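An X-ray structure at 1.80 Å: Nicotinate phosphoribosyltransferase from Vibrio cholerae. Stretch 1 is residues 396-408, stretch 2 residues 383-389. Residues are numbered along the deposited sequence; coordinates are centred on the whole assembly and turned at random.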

# COMPACT_ATOMS: atom_id res chain seq x y z
N MSE A 396 3.98 -8.14 13.80
CA MSE A 396 2.50 -8.19 14.00
C MSE A 396 2.09 -9.61 13.74
O MSE A 396 2.52 -10.18 12.73
CB MSE A 396 1.78 -7.20 13.06
CG MSE A 396 1.69 -7.73 11.61
SE MSE A 396 1.13 -6.35 10.27
CE MSE A 396 2.69 -5.13 10.51
N CYS A 397 1.45 -10.21 14.74
CA CYS A 397 0.78 -11.53 14.66
C CYS A 397 -0.21 -11.67 15.83
O CYS A 397 0.10 -11.27 16.95
CB CYS A 397 1.81 -12.64 14.73
SG CYS A 397 1.07 -14.21 14.28
N GLU A 398 -1.39 -12.27 15.58
CA GLU A 398 -2.36 -12.54 16.63
C GLU A 398 -1.96 -13.72 17.52
O GLU A 398 -2.50 -13.89 18.58
CB GLU A 398 -3.69 -12.86 15.98
CG GLU A 398 -4.38 -11.64 15.43
CD GLU A 398 -5.75 -11.93 14.86
OE1 GLU A 398 -6.12 -13.11 14.75
OE2 GLU A 398 -6.44 -10.98 14.46
N ASP A 399 -1.02 -14.54 17.05
CA ASP A 399 -0.67 -15.81 17.71
C ASP A 399 0.81 -15.73 18.04
O ASP A 399 1.69 -15.79 17.13
CB ASP A 399 -0.98 -17.00 16.76
CG ASP A 399 -0.77 -18.38 17.40
OD1 ASP A 399 0.06 -18.51 18.27
OD2 ASP A 399 -1.51 -19.33 17.06
N PRO A 400 1.14 -15.49 19.30
CA PRO A 400 2.57 -15.26 19.56
C PRO A 400 3.44 -16.54 19.37
O PRO A 400 4.65 -16.44 19.09
CB PRO A 400 2.59 -14.82 21.03
CG PRO A 400 1.34 -15.37 21.63
CD PRO A 400 0.31 -15.24 20.50
N ILE A 401 2.83 -17.71 19.53
CA ILE A 401 3.57 -18.99 19.28
C ILE A 401 3.88 -19.13 17.80
O ILE A 401 4.99 -19.52 17.40
CB ILE A 401 2.80 -20.22 19.79
CG1 ILE A 401 2.51 -20.09 21.28
CG2 ILE A 401 3.53 -21.53 19.42
CD1 ILE A 401 1.67 -21.21 21.94
N PHE A 402 2.91 -18.89 16.95
CA PHE A 402 3.21 -18.82 15.50
C PHE A 402 4.36 -17.87 15.15
O PHE A 402 5.28 -18.21 14.35
CB PHE A 402 1.96 -18.47 14.69
CG PHE A 402 2.20 -18.42 13.24
CD1 PHE A 402 2.03 -19.58 12.44
CD2 PHE A 402 2.60 -17.24 12.63
CE1 PHE A 402 2.33 -19.52 11.05
CE2 PHE A 402 2.89 -17.18 11.25
CZ PHE A 402 2.73 -18.33 10.47
N LEU A 403 4.32 -16.67 15.71
CA LEU A 403 5.34 -15.69 15.36
C LEU A 403 6.72 -16.16 15.85
O LEU A 403 7.73 -16.02 15.09
CB LEU A 403 4.98 -14.32 15.98
CG LEU A 403 6.03 -13.24 15.75
CD1 LEU A 403 6.37 -13.00 14.26
CD2 LEU A 403 5.64 -11.91 16.44
N ALA A 404 6.77 -16.72 17.06
CA ALA A 404 8.03 -17.23 17.63
C ALA A 404 8.59 -18.37 16.73
O ALA A 404 9.79 -18.39 16.37
CB ALA A 404 7.87 -17.69 19.08
N ASN A 405 7.72 -19.29 16.33
CA ASN A 405 8.15 -20.34 15.41
C ASN A 405 8.66 -19.82 14.05
O ASN A 405 9.68 -20.28 13.52
CB ASN A 405 6.99 -21.32 15.19
CG ASN A 405 7.41 -22.49 14.36
OD1 ASN A 405 8.19 -23.34 14.81
ND2 ASN A 405 6.94 -22.53 13.16
N LEU A 406 7.96 -18.87 13.50
CA LEU A 406 8.33 -18.27 12.21
C LEU A 406 9.72 -17.60 12.34
O LEU A 406 10.58 -17.74 11.47
CB LEU A 406 7.27 -17.21 11.80
CG LEU A 406 7.63 -16.45 10.52
CD1 LEU A 406 7.54 -17.39 9.30
CD2 LEU A 406 6.63 -15.28 10.36
N LYS A 407 9.96 -16.89 13.46
CA LYS A 407 11.28 -16.26 13.65
C LYS A 407 12.33 -17.37 13.72
O LYS A 407 13.37 -17.27 13.03
CB LYS A 407 11.29 -15.46 14.99
CG LYS A 407 10.51 -14.13 14.85
CD LYS A 407 10.62 -13.37 16.18
CE LYS A 407 9.86 -12.03 16.06
NZ LYS A 407 9.74 -11.42 17.44
N ARG A 408 12.07 -18.42 14.49
CA ARG A 408 13.05 -19.50 14.63
C ARG A 408 13.38 -20.10 13.25
O ARG A 408 14.55 -20.34 12.95
CB ARG A 408 12.58 -20.57 15.61
CG ARG A 408 12.63 -20.10 17.05
CD ARG A 408 12.42 -21.27 18.00
NE ARG A 408 13.69 -21.88 18.34
CZ ARG A 408 14.55 -21.32 19.20
NH1 ARG A 408 14.23 -20.17 19.80
NH2 ARG A 408 15.72 -21.91 19.45
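Stretch 2 383-389: RPVAKIS

At the centre of the contact sits the smallest side chain that can still make one. Ala-386 points its CB toward stretch 1 and is buried, and four residues close around that methyl: Cys-397 CB lies 3.7 Å from Ala-386 CB, Leu-403 CD1 and Leu-406 CD2 each lie 3.9 Å from the same Ala-386 CB, and Phe-402 CE2 is 4.2 Å from it. Even a backbone oxygen joins the ring of neighbours, Met-396 O approaching Ala-386 CB to 3.3 Å. The first rule of the contact is therefore that a short side chain lets an extended segment lie close to both the loop before the helix and the helix itself; the CA atoms of Cys-397 and Ala-386 are 4.9 Å apart.

Stretch 2 is extended from Arg-383 through Lys-387, with phi between -146° and -68° and psi between 137° and 161°, before Ile-388 departs at -103/-63. It runs antiparallel to the loop residues at the start of stretch 1, so that Lys-387 lies by Met-396, Ala-386 by Cys-397 and Pro-384 by Asp-399. Along the helix the order is reversed, and advancing along stretch 2 means advancing from Phe-402 to Lys-407.

Two residues from the alanine on either side, Pro-384 and Ile-388 extend the apolar surface. Pro-384 also points toward stretch 1 and packs on the Phe-402 ring, with Pro-384 CB 4.2 Å from the ring centroid and 25° off its normal, a CH-pi contact over the face. The closest side-chain pair here is Phe-402 CG to Pro-384 CB at 3.9 Å, while Pro-384 O comes within 3.2 Å of Phe-402 CZ over a face of the ring. Phe-402 holds chi1 at t, which carries the ring out to the strand. Farther along the helix, Ile-388 starts sideways, but its end comes nearer: Ile-388 CG1 meets Leu-403 CD1 at 4.0 Å, and Ile-388 CD1 meets Leu-406 CD2 at 4.0 Å and Lys-407 CG at 4.1 Å. Val-385, between these positions, points its CB away and offers backbone instead, its CA 3.8 Å from Phe-402 CE2.

Toward the loop the contact turns polar. Cys-397 SG touches Pro-384 CB at 4.1 Å and also accepts from Asp-399 N, at 3.5 Å from SG. Asp-399 caps the helix: its OD1 accepts from Phe-402 N at 3.2 Å and, weakly, from Ile-401 N at 3.1 Å, while Asp-399 OD2 rests 3.7 Å from Pro-384 CG. A water accepts from Glu-398 N at 2.9 Å and lies 3.2 Å from Val-385 O, within reach of both backbones.

The direct polar tie is a single antiparallel bridge. Met-396 N donates to Lys-387 O at 2.9 Å, and Lys-387 N donates to Met-396 O at 3.3 Å. Beside it the selenomethionine's CE reaches Lys-387 CD at 4.0 Å, aliphatic carbon against aliphatic carbon, while the end of the lysine leads away.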

# COMPACT_ATOMS: atom_id res chain seq x y z
N ARG A 383 -5.41 -20.00 9.39
CA ARG A 383 -4.09 -20.10 10.06
C ARG A 383 -3.51 -18.70 10.23
O ARG A 383 -3.71 -17.85 9.36
CB ARG A 383 -3.12 -20.94 9.18
CG ARG A 383 -3.65 -22.36 8.86
CD ARG A 383 -3.28 -22.84 7.45
NE ARG A 383 -4.15 -23.97 7.07
CZ ARG A 383 -3.87 -24.81 6.07
NH1 ARG A 383 -2.76 -24.66 5.37
NH2 ARG A 383 -4.72 -25.80 5.78
N PRO A 384 -2.75 -18.48 11.32
CA PRO A 384 -2.15 -17.15 11.47
C PRO A 384 -1.08 -16.88 10.42
O PRO A 384 -0.41 -17.84 9.94
CB PRO A 384 -1.43 -17.19 12.86
CG PRO A 384 -1.71 -18.54 13.43
CD PRO A 384 -2.32 -19.43 12.35
N VAL A 385 -0.83 -15.61 10.14
CA VAL A 385 0.30 -15.21 9.27
C VAL A 385 0.90 -13.95 9.91
O VAL A 385 0.27 -13.34 10.77
CB VAL A 385 -0.14 -14.93 7.81
CG1 VAL A 385 -0.76 -16.18 7.17
CG2 VAL A 385 -1.10 -13.71 7.76
N ALA A 386 2.12 -13.61 9.56
CA ALA A 386 2.80 -12.50 10.29
C ALA A 386 3.71 -11.70 9.41
O ALA A 386 4.21 -12.18 8.42
CB ALA A 386 3.59 -13.02 11.46
N LYS A 387 3.89 -10.43 9.79
CA LYS A 387 4.92 -9.62 9.18
C LYS A 387 5.89 -9.24 10.27
O LYS A 387 5.50 -8.86 11.38
CB LYS A 387 4.35 -8.34 8.58
CG LYS A 387 5.40 -7.48 7.92
CD LYS A 387 4.73 -6.30 7.27
CE LYS A 387 5.68 -5.15 7.18
NZ LYS A 387 4.87 -3.92 7.02
N ILE A 388 7.19 -9.31 9.97
CA ILE A 388 8.17 -9.01 11.01
C ILE A 388 8.71 -7.57 10.75
O ILE A 388 8.52 -6.66 11.55
CB ILE A 388 9.31 -10.07 11.02
CG1 ILE A 388 8.75 -11.40 11.50
CG2 ILE A 388 10.37 -9.68 12.07
CD1 ILE A 388 9.57 -12.61 11.14
N SER A 389 9.35 -7.46 9.60
CA SER A 389 9.99 -6.26 8.98
C SER A 389 11.41 -5.97 9.50
O SER A 389 11.94 -6.67 10.39
CB SER A 389 9.11 -4.99 9.00
OG SER A 389 9.43 -4.24 10.20
O HOH W 1 -2.12 -13.09 12.87